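Peptidoglycan-N-acetylglucosamine deacetylase BC_1960 (Bacillus cereus, PDB 4L1G) removes acetyl groups from N-acetylglucosamine residues of bacterial peptidoglycan in a zinc-dependent hydrolysis, and also acts on soluble chitin substrates. Local coordinates at residues Y62-S67 against F188-W193. Sequence-based numbering, arbitrary orientation.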
ATOM      1  N   TYR A  62       8.754   4.163  16.871  1.00 15.61           N
ATOM      2  CA  TYR A  62       9.133   3.245  15.802  1.00 15.81           C
ATOM      3  C   TYR A  62       8.965   3.853  14.412  1.00 15.15           C
ATOM      4  O   TYR A  62       8.393   4.933  14.257  1.00 14.39           O
ATOM      5  CB  TYR A  62       8.308   1.961  15.897  1.00 14.69           C
ATOM      6  CG  TYR A  62       8.340   1.313  17.262  1.00 15.04           C
ATOM      7  CD1 TYR A  62       9.461   0.622  17.698  1.00 16.46           C
ATOM      8  CD2 TYR A  62       7.244   1.389  18.112  1.00 14.39           C
ATOM      9  CE1 TYR A  62       9.496   0.028  18.946  1.00 16.62           C
ATOM     10  CE2 TYR A  62       7.268   0.798  19.362  1.00 15.17           C
ATOM     11  CZ  TYR A  62       8.396   0.118  19.772  1.00 15.88           C
ATOM     12  OH  TYR A  62       8.426  -0.472  21.016  1.00 16.76           O
ATOM     13  N   ALA A  63       9.472   3.150  13.404  1.00 10.90           N
ATOM     14  CA  ALA A  63       9.243   3.533  12.016  1.00 10.33           C
ATOM     15  C   ALA A  63       7.813   3.158  11.650  1.00  9.69           C
ATOM     16  O   ALA A  63       7.554   2.063  11.152  1.00  9.54           O
ATOM     17  CB  ALA A  63      10.236   2.835  11.100  1.00 10.53           C
ATOM     18  N   TYR A  64       6.888   4.080  11.898  1.00 11.36           N
ATOM     19  CA  TYR A  64       5.464   3.775  11.864  1.00  9.87           C
ATOM     20  C   TYR A  64       4.662   5.057  11.638  1.00  9.08           C
ATOM     21  O   TYR A  64       4.837   6.039  12.361  1.00  9.62           O
ATOM     22  CB  TYR A  64       5.078   3.126  13.196  1.00 10.11           C
ATOM     23  CG  TYR A  64       3.666   2.595  13.295  1.00  9.17           C
ATOM     24  CD1 TYR A  64       3.262   1.494  12.552  1.00  8.98           C
ATOM     25  CD2 TYR A  64       2.749   3.170  14.168  1.00  9.39           C
ATOM     26  CE1 TYR A  64       1.977   0.997  12.655  1.00  9.23           C
ATOM     27  CE2 TYR A  64       1.463   2.678  14.280  1.00  9.78           C
ATOM     28  CZ  TYR A  64       1.083   1.591  13.521  1.00  9.59           C
ATOM     29  OH  TYR A  64      -0.200   1.098  13.628  1.00  9.71           O
ATOM     30  N   ALA A  65       3.790   5.053  10.634  1.00  7.69           N
ATOM     31  CA  ALA A  65       2.989   6.237  10.328  1.00  7.89           C
ATOM     32  C   ALA A  65       1.649   5.900   9.682  1.00  8.21           C
ATOM     33  O   ALA A  65       1.482   4.833   9.091  1.00  8.19           O
ATOM     34  CB  ALA A  65       3.776   7.199   9.443  1.00  7.52           C
ATOM     35  N   PHE A  66       0.698   6.822   9.805  1.00  8.36           N
ATOM     36  CA  PHE A  66      -0.621   6.678   9.197  1.00  8.26           C
ATOM     37  C   PHE A  66      -0.753   7.589   7.979  1.00  8.11           C
ATOM     38  O   PHE A  66      -1.493   7.290   7.037  1.00  8.04           O
ATOM     39  CB  PHE A  66      -1.714   7.023  10.209  1.00  8.56           C
ATOM     40  CG  PHE A  66      -1.844   6.030  11.327  1.00  8.82           C
ATOM     41  CD1 PHE A  66      -1.069   6.148  12.472  1.00  9.08           C
ATOM     42  CD2 PHE A  66      -2.744   4.979  11.236  1.00  8.91           C
ATOM     43  CE1 PHE A  66      -1.188   5.231  13.504  1.00  9.43           C
ATOM     44  CE2 PHE A  66      -2.868   4.059  12.265  1.00  9.26           C
ATOM     45  CZ  PHE A  66      -2.090   4.186  13.400  1.00  9.51           C
ATOM     46  N   SER A  67      -0.032   8.704   8.013  1.00  8.18           N
ATOM     47  CA  SER A  67      -0.086   9.700   6.956  1.00  8.16           C
ATOM     48  C   SER A  67       1.230  10.475   6.903  1.00  8.29           C
ATOM     49  O   SER A  67       2.140  10.210   7.689  1.00  8.14           O
ATOM     50  CB  SER A  67      -1.274  10.643   7.164  1.00  8.37           C
ATOM     51  OG  SER A  67      -1.324  11.133   8.496  1.00  8.63           O
ATOM     52  N   PHE A 188      12.961  -1.726   8.395  1.00 12.00           N
ATOM     53  CA  PHE A 188      11.686  -1.610   7.693  1.00 10.66           C
ATOM     54  C   PHE A 188      10.988  -0.327   8.123  1.00 10.15           C
ATOM     55  O   PHE A 188      11.335   0.269   9.144  1.00 10.74           O
ATOM     56  CB  PHE A 188      10.759  -2.781   8.034  1.00 10.51           C
ATOM     57  CG  PHE A 188      11.123  -4.077   7.367  1.00 10.93           C
ATOM     58  CD1 PHE A 188      10.840  -4.287   6.027  1.00 10.75           C
ATOM     59  CD2 PHE A 188      11.715  -5.100   8.091  1.00 11.60           C
ATOM     60  CE1 PHE A 188      11.159  -5.489   5.414  1.00 11.25           C
ATOM     61  CE2 PHE A 188      12.038  -6.301   7.486  1.00 12.08           C
ATOM     62  CZ  PHE A 188      11.758  -6.496   6.145  1.00 11.90           C
ATOM     63  N   MET A 189      10.001   0.096   7.344  1.00 17.57           N
ATOM     64  CA  MET A 189       9.045   1.087   7.822  1.00 16.87           C
ATOM     65  C   MET A 189       7.630   0.580   7.598  1.00 15.46           C
ATOM     66  O   MET A 189       7.303   0.068   6.530  1.00 14.67           O
ATOM     67  CB  MET A 189       9.230   2.455   7.159  1.00 16.50           C
ATOM     68  CG  MET A 189       8.254   3.491   7.707  1.00 15.93           C
ATOM     69  SD  MET A 189       8.546   5.193   7.207  1.00 15.96           S
ATOM     70  CE  MET A 189       7.321   6.041   8.204  1.00 15.56           C
ATOM     71  N   ILE A 190       6.791   0.717   8.617  1.00 11.71           N
ATOM     72  CA  ILE A 190       5.415   0.265   8.521  1.00 10.59           C
ATOM     73  C   ILE A 190       4.474   1.444   8.326  1.00  9.84           C
ATOM     74  O   ILE A 190       4.469   2.386   9.117  1.00 10.03           O
ATOM     75  CB  ILE A 190       5.010  -0.550   9.759  1.00 10.93           C
ATOM     76  CG1 ILE A 190       5.811  -1.857   9.794  1.00 11.71           C
ATOM     77  CG2 ILE A 190       3.513  -0.817   9.759  1.00 10.13           C
ATOM     78  CD1 ILE A 190       5.322  -2.856  10.807  1.00 11.89           C
ATOM     79  N   VAL A 191       3.693   1.399   7.254  1.00 10.09           N
ATOM     80  CA  VAL A 191       2.739   2.466   6.983  1.00  9.60           C
ATOM     81  C   VAL A 191       1.323   1.922   6.900  1.00  9.51           C
ATOM     82  O   VAL A 191       1.044   1.002   6.130  1.00  9.58           O
ATOM     83  CB  VAL A 191       3.081   3.232   5.688  1.00  9.43           C
ATOM     84  CG1 VAL A 191       1.998   4.258   5.375  1.00  9.27           C
ATOM     85  CG2 VAL A 191       4.440   3.906   5.814  1.00  9.83           C
ATOM     86  N   GLN A 192       0.436   2.484   7.713  1.00 10.50           N
ATOM     87  CA  GLN A 192      -0.973   2.131   7.660  1.00 10.60           C
ATOM     88  C   GLN A 192      -1.650   2.998   6.607  1.00 10.48           C
ATOM     89  O   GLN A 192      -1.197   3.066   5.465  1.00 10.37           O
ATOM     90  CB  GLN A 192      -1.631   2.335   9.027  1.00 10.82           C
ATOM     91  CG  GLN A 192      -0.941   1.606  10.176  1.00 11.06           C
ATOM     92  CD  GLN A 192      -1.294   0.129  10.247  1.00 11.34           C
ATOM     93  OE1 GLN A 192      -1.787  -0.455   9.282  1.00 11.33           O
ATOM     94  NE2 GLN A 192      -1.047  -0.482  11.403  1.00 11.71           N
ATOM     95  N   TRP A 193      -2.729   3.669   6.996  1.00  8.26           N
ATOM     96  CA  TRP A 193      -3.447   4.552   6.086  1.00  8.27           C
ATOM     97  C   TRP A 193      -4.274   5.565   6.871  1.00  8.45           C
ATOM     98  O   TRP A 193      -4.445   5.427   8.082  1.00  8.63           O
ATOM     99  CB  TRP A 193      -4.337   3.745   5.134  1.00  8.49           C
ATOM    100  CG  TRP A 193      -5.368   2.901   5.829  1.00  8.75           C
ATOM    101  CD1 TRP A 193      -6.649   3.261   6.139  1.00  8.87           C
ATOM    102  CD2 TRP A 193      -5.205   1.553   6.295  1.00  8.99           C
ATOM    103  NE1 TRP A 193      -7.292   2.223   6.770  1.00  9.21           N
ATOM    104  CE2 TRP A 193      -6.429   1.163   6.878  1.00  9.28           C
ATOM    105  CE3 TRP A 193      -4.144   0.642   6.279  1.00  8.89           C
ATOM    106  CZ2 TRP A 193      -6.622  -0.099   7.441  1.00  9.75           C
ATOM    107  CZ3 TRP A 193      -4.336  -0.616   6.838  1.00  9.22           C
ATOM    108  CH2 TRP A 193      -5.566  -0.973   7.411  1.00  9.70           C
TER
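Tyr-64 and Ile-190 pair in parallel register, and their side chains, together with that of Gln-192, form the tightly packed face of this short strand contact. Three backbone bonds join the strands: Ile-190 N to Ala-63 O, Ala-65 N to Ile-190 O (3.1 Å) and Gln-192 N to Ala-65 O (2.9 Å). Ile-190 O also receives the CA-H of Tyr-64.

Tyr-64 CG is anti to its backbone N (chi1 -173°), beside the carbonyl carbon. Ile-190 CB and CG2 lie at the edge of the ring, near its plane, with Ile-190 CG2 3.6 Å from Tyr-64 CD1. A branched aliphatic residue suits this place, since one methyl meets the ring while the side chain also packs on Leu-180 of helix 177-185. Tyrosine offers that apolar edge and a hydroxyl that accepts from Gln-192: NE2 donates to Tyr-64 OH at 2.9 Å in a nearly straight bond (170°) close to the amide plane, which stands steeply to the phenol ring (79°). Gln-192, bent at chi2, joins this donor amide, also weakly bonded to Gly-173 O, to an aliphatic stem. Phe-66 runs beside it, pointing the same way, with Phe-66 CD2 3.6 Å from Gln-192 CB.

The face of Ala-65 and Val-191 is looser. Small Ala-65 offers one methyl, 3.9 Å from CE of the extended Met-189, and also touches Phe-260. Ala-65 and Met-189 are partly exposed.

Strand 64-65 is an outer strand of a small parallel sheet, 64-65, 189-191, 167-168, in the TIM-barrel-like deacetylase. Trp-193, in the loop after strand 189-191, brings its side chain near Asp-80, the predicted proton acceptor, and zinc ligand His-131. The chemistry implies a join whose register backbone bonds set, and is consistent with a buried phenol-amide bond restraining the glutamine amide's rotation just before that tryptophan.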